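Local coordinates for solute-binding protein (Thermoactinomyces vulgaris, PDB 2ZYO) that binds maltotetraose and probably serves as the extracellular receptor that delivers maltodextrins and cyclodextrins to a membrane sugar transporter, at residues A[106-109]-A[110-113]; A[152-155]-A[156-160]; A[203-206]-A[207-210]. All blocks are in the same frame, centred on the assembly; numbering follows the deposited sequence.

Contact 1. Residues A[106-109]-A[110-113]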
loop_
_atom_site.group_PDB
_atom_site.type_symbol
_atom_site.label_atom_id
_atom_site.label_comp_id
_atom_site.label_asym_id
_atom_site.label_seq_id
_atom_site.Cartn_x
_atom_site.Cartn_y
_atom_site.Cartn_z
ATOM N N GLN A 106 2.962 -19.312 5.114
ATOM C CA GLN A 106 2.479 -19.416 3.736
ATOM C C GLN A 106 2.697 -18.088 3.018
ATOM O O GLN A 106 2.769 -18.038 1.790
ATOM C CB GLN A 106 0.985 -19.745 3.698
ATOM C CG GLN A 106 0.584 -21.095 4.281
ATOM C CD GLN A 106 -0.917 -21.205 4.523
ATOM O OE1 GLN A 106 -1.705 -20.381 4.047
ATOM N NE2 GLN A 106 -1.318 -22.228 5.269
ATOM N N PHE A 107 2.807 -17.016 3.799
ATOM C CA PHE A 107 2.787 -15.663 3.263
ATOM C C PHE A 107 4.084 -14.907 3.497
ATOM O O PHE A 107 4.839 -15.213 4.425
ATOM C CB PHE A 107 1.617 -14.879 3.864
ATOM C CG PHE A 107 0.291 -15.564 3.712
ATOM C CD1 PHE A 107 -0.398 -15.509 2.505
ATOM C CD2 PHE A 107 -0.266 -16.276 4.772
ATOM C CE1 PHE A 107 -1.625 -16.149 2.356
ATOM C CE2 PHE A 107 -1.490 -16.918 4.633
ATOM C CZ PHE A 107 -2.172 -16.853 3.422
ATOM N N ASP A 108 4.318 -13.914 2.642
ATOM C CA ASP A 108 5.460 -13.014 2.739
ATOM C C ASP A 108 5.581 -12.444 4.154
ATOM O O ASP A 108 4.595 -11.969 4.725
ATOM C CB ASP A 108 5.307 -11.895 1.705
ATOM C CG ASP A 108 6.495 -10.959 1.670
ATOM O OD1 ASP A 108 7.413 -11.187 0.853
ATOM O OD2 ASP A 108 6.511 -9.992 2.462
ATOM N N ASP A 109 6.790 -12.509 4.710
ATOM C CA ASP A 109 7.048 -12.093 6.093
ATOM C C ASP A 109 6.675 -10.635 6.362
ATOM O O ASP A 109 6.112 -10.318 7.411
ATOM C CB ASP A 109 8.515 -12.338 6.470
ATOM C CG ASP A 109 8.852 -13.818 6.638
ATOM O OD1 ASP A 109 7.973 -14.684 6.431
ATOM O OD2 ASP A 109 10.016 -14.117 6.986
ATOM N N VAL A 110 6.983 -9.757 5.410
ATOM C CA VAL A 110 6.709 -8.326 5.558
ATOM C C VAL A 110 5.209 -8.024 5.442
ATOM O O VAL A 110 4.686 -7.158 6.151
ATOM C CB VAL A 110 7.545 -7.476 4.563
ATOM C CG1 VAL A 110 7.322 -5.992 4.788
ATOM C CG2 VAL A 110 9.026 -7.799 4.705
ATOM N N ALA A 111 4.518 -8.755 4.568
ATOM C CA ALA A 111 3.068 -8.627 4.431
ATOM C C ALA A 111 2.349 -9.039 5.717
ATOM O O ALA A 111 1.338 -8.443 6.093
ATOM C CB ALA A 111 2.569 -9.454 3.255
ATOM N N MET A 112 2.882 -10.057 6.391
ATOM C CA MET A 112 2.301 -10.524 7.648
ATOM C C MET A 112 2.503 -9.523 8.780
ATOM O O MET A 112 1.642 -9.381 9.646
ATOM C CB MET A 112 2.854 -11.898 8.033
ATOM C CG MET A 112 2.392 -13.035 7.121
ATOM S SD MET A 112 0.604 -13.091 6.851
ATOM C CE MET A 112 0.026 -13.574 8.475
ATOM N N LYS A 113 3.636 -8.823 8.760
ATOM C CA LYS A 113 3.899 -7.756 9.727
ATOM C C LYS A 113 2.858 -6.646 9.614
ATOM O O LYS A 113 2.443 -6.074 10.622
ATOM C CB LYS A 113 5.308 -7.188 9.545
ATOM C CG LYS A 113 6.420 -8.141 9.953
ATOM C CD LYS A 113 7.786 -7.476 9.840
ATOM C CE LYS A 113 8.917 -8.496 9.924
ATOM N NZ LYS A 113 8.922 -9.260 11.206
#
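D108 reaches over the start of the helix 109-114 with one carboxylate oxygen, OD2, turned to two backbone N-H groups. The straighter bond comes from A111 N, 3.2 Å from D108 OD2, and uses the anti lone pair of that oxygen; V110 N lies 3.0 Å from D108 OD2 but its N-H is bent to 126°, so that bond is weak. With CG swung opposite its own backbone N (chi1 -176°), the carboxylate of D108 folds forward over the first turn. The backbone takes over below: M112 N donates to D108 O at 3.1 Å, in the carbonyl plane, and K113 N follows with D109 O. On the other flank F107 and M112 cross obliquely. The bend at chi2 (-50°) brings M112 SD to 3.6 Å from F107 CB and 4.8 Å from the ring centroid, well off the ring normal, an oblique Met-aromatic contact. L124 and P125 of the strand 120-136 pack on F107, and P125 also meets M112, so both side chains are buried against that strand. With an alanine at D108, the N-H groups of V110 and A111 are likely to lose their side-chain acceptor, and the first turn to be less firmly closed. D108 is thus the N-cap, and its negative charge at the positive end of the helix dipole is likely to be favourable.

Contact 2. Residues A[152-155]-A[156-160]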
loop_
_atom_site.group_PDB
_atom_site.type_symbol
_atom_site.label_atom_id
_atom_site.label_comp_id
_atom_site.label_asym_id
_atom_site.label_seq_id
_atom_site.Cartn_x
_atom_site.Cartn_y
_atom_site.Cartn_z
ATOM N N GLN A 152 20.125 12.156 -12.964
ATOM C CA GLN A 152 20.813 12.746 -14.115
ATOM C C GLN A 152 19.925 12.693 -15.359
ATOM O O GLN A 152 19.805 13.680 -16.090
ATOM C CB GLN A 152 22.154 12.039 -14.366
ATOM C CG GLN A 152 22.906 12.503 -15.624
ATOM C CD GLN A 152 23.207 13.994 -15.635
ATOM O OE1 GLN A 152 23.526 14.586 -14.604
ATOM N NE2 GLN A 152 23.112 14.604 -16.810
ATOM N N TYR A 153 19.295 11.539 -15.575
ATOM C CA TYR A 153 18.347 11.342 -16.669
ATOM C C TYR A 153 17.204 12.359 -16.604
ATOM O O TYR A 153 16.798 12.907 -17.626
ATOM C CB TYR A 153 17.807 9.906 -16.636
ATOM C CG TYR A 153 16.944 9.517 -17.818
ATOM C CD1 TYR A 153 17.516 9.047 -19.000
ATOM C CD2 TYR A 153 15.554 9.599 -17.746
ATOM C CE1 TYR A 153 16.724 8.684 -20.087
ATOM C CE2 TYR A 153 14.755 9.241 -18.828
ATOM C CZ TYR A 153 15.345 8.784 -19.992
ATOM O OH TYR A 153 14.554 8.423 -21.060
ATOM N N ALA A 154 16.696 12.616 -15.399
ATOM C CA ALA A 154 15.646 13.618 -15.205
ATOM C C ALA A 154 16.147 15.034 -15.501
ATOM O O ALA A 154 15.478 15.802 -16.194
ATOM C CB ALA A 154 15.074 13.530 -13.798
ATOM N N LYS A 155 17.325 15.373 -14.983
ATOM C CA LYS A 155 17.928 16.688 -15.224
ATOM C C LYS A 155 18.154 16.955 -16.709
ATOM O O LYS A 155 17.926 18.066 -17.189
ATOM C CB LYS A 155 19.254 16.824 -14.478
ATOM C CG LYS A 155 19.119 16.992 -12.975
ATOM C CD LYS A 155 20.428 17.463 -12.354
ATOM C CE LYS A 155 21.509 16.391 -12.440
ATOM N NZ LYS A 155 22.798 16.836 -11.848
ATOM N N ALA A 156 18.598 15.929 -17.428
ATOM C CA ALA A 156 18.902 16.059 -18.851
ATOM C C ALA A 156 17.649 16.116 -19.726
ATOM O O ALA A 156 17.620 16.840 -20.719
ATOM C CB ALA A 156 19.819 14.929 -19.302
ATOM N N ASN A 157 16.613 15.371 -19.338
ATOM C CA ASN A 157 15.457 15.139 -20.209
ATOM C C ASN A 157 14.148 15.852 -19.840
ATOM O O ASN A 157 13.212 15.876 -20.644
ATOM C CB ASN A 157 15.208 13.633 -20.366
ATOM C CG ASN A 157 16.352 12.921 -21.064
ATOM O OD1 ASN A 157 17.025 12.075 -20.474
ATOM N ND2 ASN A 157 16.584 13.267 -22.323
ATOM N N ASN A 158 14.072 16.420 -18.637
ATOM C CA ASN A 158 12.847 17.100 -18.207
ATOM C C ASN A 158 12.695 18.481 -18.841
ATOM O O ASN A 158 13.517 19.374 -18.617
ATOM C CB ASN A 158 12.754 17.179 -16.675
ATOM C CG ASN A 158 12.440 15.831 -16.028
ATOM O OD1 ASN A 158 12.333 14.807 -16.702
ATOM N ND2 ASN A 158 12.286 15.833 -14.708
ATOM N N LYS A 159 11.645 18.631 -19.647
ATOM C CA LYS A 159 11.360 19.868 -20.375
ATOM C C LYS A 159 9.914 20.307 -20.126
ATOM O O LYS A 159 9.029 20.011 -20.934
ATOM C CB LYS A 159 11.585 19.674 -21.880
ATOM C CG LYS A 159 13.017 19.362 -22.289
ATOM C CD LYS A 159 13.116 19.025 -23.774
ATOM C CE LYS A 159 12.723 17.580 -24.057
ATOM N NZ LYS A 159 12.913 17.215 -25.493
ATOM N N PRO A 160 9.671 21.018 -19.008
ATOM C CA PRO A 160 8.317 21.444 -18.627
ATOM C C PRO A 160 7.604 22.310 -19.670
ATOM O O PRO A 160 6.377 22.243 -19.779
ATOM C CB PRO A 160 8.541 22.236 -17.331
ATOM C CG PRO A 160 9.993 22.574 -17.317
ATOM C CD PRO A 160 10.678 21.455 -18.024
#
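The last turn of helix 147-157 keeps its backbone bonds up to the end, A156 N donating to Q152 O at 2.9 Å, N157 N to Y153 O at 3.0 Å and N158 N to A154 O at 2.9 Å, with a weak second bond from N157 N to A154 O. Y153 and N157, one turn apart, make the main side-chain meeting. The Y153 ring stands out with CG opposite its backbone N (chi1 -173°), and the amide of N157 ends over one ring face, the two planes 54° apart. This is the C-terminal end of an alpha-helix: N158 is the first residue to abandon helical backbone angles, and the chain turns off toward the strand 165-169. The N158 side chain folds back under the turn, its ND2 3.7 Å from A154 CB. That amide is buried and gripped from both ends, OD1 accepting from G166 N and ND2 donating to A222 O and V167 O, which fixes its rotation. R223 NH2 bonds to both K155 O and N158 O, binding the helix end to the neighbouring loop. On the outer side Q152 bends at chi2, and its NE2 comes within 4.1 Å of A156 CB.

Contact 3. Residues A[203-206]-A[207-210]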
loop_
_atom_site.group_PDB
_atom_site.type_symbol
_atom_site.label_atom_id
_atom_site.label_comp_id
_atom_site.label_asym_id
_atom_site.label_seq_id
_atom_site.Cartn_x
_atom_site.Cartn_y
_atom_site.Cartn_z
ATOM N N LEU A 203 10.424 12.764 11.604
ATOM C CA LEU A 203 10.339 13.521 10.354
ATOM C C LEU A 203 10.988 14.911 10.375
ATOM O O LEU A 203 10.961 15.620 9.366
ATOM C CB LEU A 203 8.891 13.573 9.842
ATOM C CG LEU A 203 8.307 12.235 9.362
ATOM C CD1 LEU A 203 6.874 12.404 8.896
ATOM C CD2 LEU A 203 9.158 11.609 8.254
ATOM N N ASN A 204 11.575 15.298 11.506
ATOM C CA ASN A 204 12.434 16.491 11.530
ATOM C C ASN A 204 13.853 16.196 12.033
ATOM O O ASN A 204 14.563 17.088 12.506
ATOM C CB ASN A 204 11.775 17.667 12.275
ATOM C CG ASN A 204 11.606 17.413 13.763
ATOM O OD1 ASN A 204 11.354 16.291 14.195
ATOM N ND2 ASN A 204 11.732 18.475 14.555
ATOM N N SER A 205 14.255 14.933 11.901
ATOM C CA SER A 205 15.613 14.487 12.205
ATOM C C SER A 205 16.575 14.980 11.122
ATOM O O SER A 205 16.129 15.352 10.032
ATOM C CB SER A 205 15.655 12.961 12.268
ATOM O OG SER A 205 15.447 12.402 10.981
ATOM N N PRO A 206 17.894 14.987 11.407
ATOM C CA PRO A 206 18.857 15.331 10.357
ATOM C C PRO A 206 18.701 14.431 9.128
ATOM O O PRO A 206 18.826 14.906 7.996
ATOM C CB PRO A 206 20.213 15.085 11.029
ATOM C CG PRO A 206 19.948 15.243 12.477
ATOM C CD PRO A 206 18.565 14.710 12.693
ATOM N N GLU A 207 18.412 13.150 9.361
ATOM C CA GLU A 207 18.143 12.196 8.286
ATOM C C GLU A 207 16.969 12.649 7.418
ATOM O O GLU A 207 17.036 12.579 6.190
ATOM C CB GLU A 207 17.862 10.801 8.856
ATOM C CG GLU A 207 19.065 10.109 9.497
ATOM C CD GLU A 207 19.307 10.494 10.952
ATOM O OE1 GLU A 207 18.625 11.400 11.481
ATOM O OE2 GLU A 207 20.201 9.877 11.572
ATOM N N ALA A 208 15.903 13.120 8.063
ATOM C CA ALA A 208 14.716 13.590 7.349
ATOM C C ALA A 208 15.015 14.823 6.503
ATOM O O ALA A 208 14.510 14.957 5.382
ATOM C CB ALA A 208 13.587 13.866 8.325
ATOM N N VAL A 209 15.842 15.720 7.039
ATOM C CA VAL A 209 16.260 16.911 6.305
ATOM C C VAL A 209 17.001 16.503 5.031
ATOM O O VAL A 209 16.750 17.055 3.961
ATOM C CB VAL A 209 17.116 17.858 7.183
ATOM C CG1 VAL A 209 17.676 19.011 6.360
ATOM C CG2 VAL A 209 16.286 18.389 8.352
ATOM N N GLN A 210 17.883 15.511 5.139
ATOM C CA GLN A 210 18.603 14.999 3.968
ATOM C C GLN A 210 17.649 14.419 2.922
ATOM O O GLN A 210 17.875 14.567 1.718
ATOM C CB GLN A 210 19.660 13.964 4.371
ATOM C CG GLN A 210 20.720 14.488 5.344
ATOM C CD GLN A 210 21.502 15.668 4.798
ATOM O OE1 GLN A 210 21.471 16.764 5.361
ATOM N NE2 GLN A 210 22.203 15.453 3.695
HETATM O O HOH W 1 20.522 17.112 7.916
#
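The P206 and E207 side chains run alongside each other in the same direction, and the carboxylate brings E207 OE1 beneath one face of the proline ring, with P206 CD the closest ring atom at 3.5 Å. The same oxygen reaches S205, where E207 OE1 is 3.4 Å from S205 CB. A bend at chi2 (85°) curls the E207 chain back over the helix start and brings its carboxylate there. S205 does the capping: its OG accepts from A208 N at 3.0 Å with a fairly straight N-H. Set between backbone N and carbonyl carbon (chi1 68°), OG faces the first turn, and it also bonds to G202 O, so the hydroxyl is held from two directions. The A208 methyl turns inward, its CB 3.3 Å from L203 O, and beyond it L381 of helix 377-394 packs on the same residue. V209 N bonds to S205 O at 3.0 Å, and Q210 N to P206 O at 3.1 Å. A water donates to both P206 O and Q210 OE1, bridging the carbonyl to the amide end of the side chain one turn on. L203 and N204 both touch V385 of helix 377-394, so the approach to the turn is fastened to that helix. Serine at the N-cap followed by proline in the first turn is a classic start for an alpha-helix, here that of 206-220.

In the fold
From the N terminus, contact 1 comes first, closing the short loop between helices 101-104 and 109-114 beside the strands 120-136 and 278-287. After the long strand 120-136, contact 2 ends helix 147-157 and turns the chain toward strand 165-169. Contact 3 then begins helix 206-220 after strand 195-201, against the late helix 377-394. The three follow in series, neither nesting nor crossing, and none touches another; the nearest atoms of contacts 2 and 3 are about 15 Å apart, those of contacts 1 and 2 about 28 Å. Two are helix starts and one a helix end. Of the three, contact 1 lies closest to the centre of the chain.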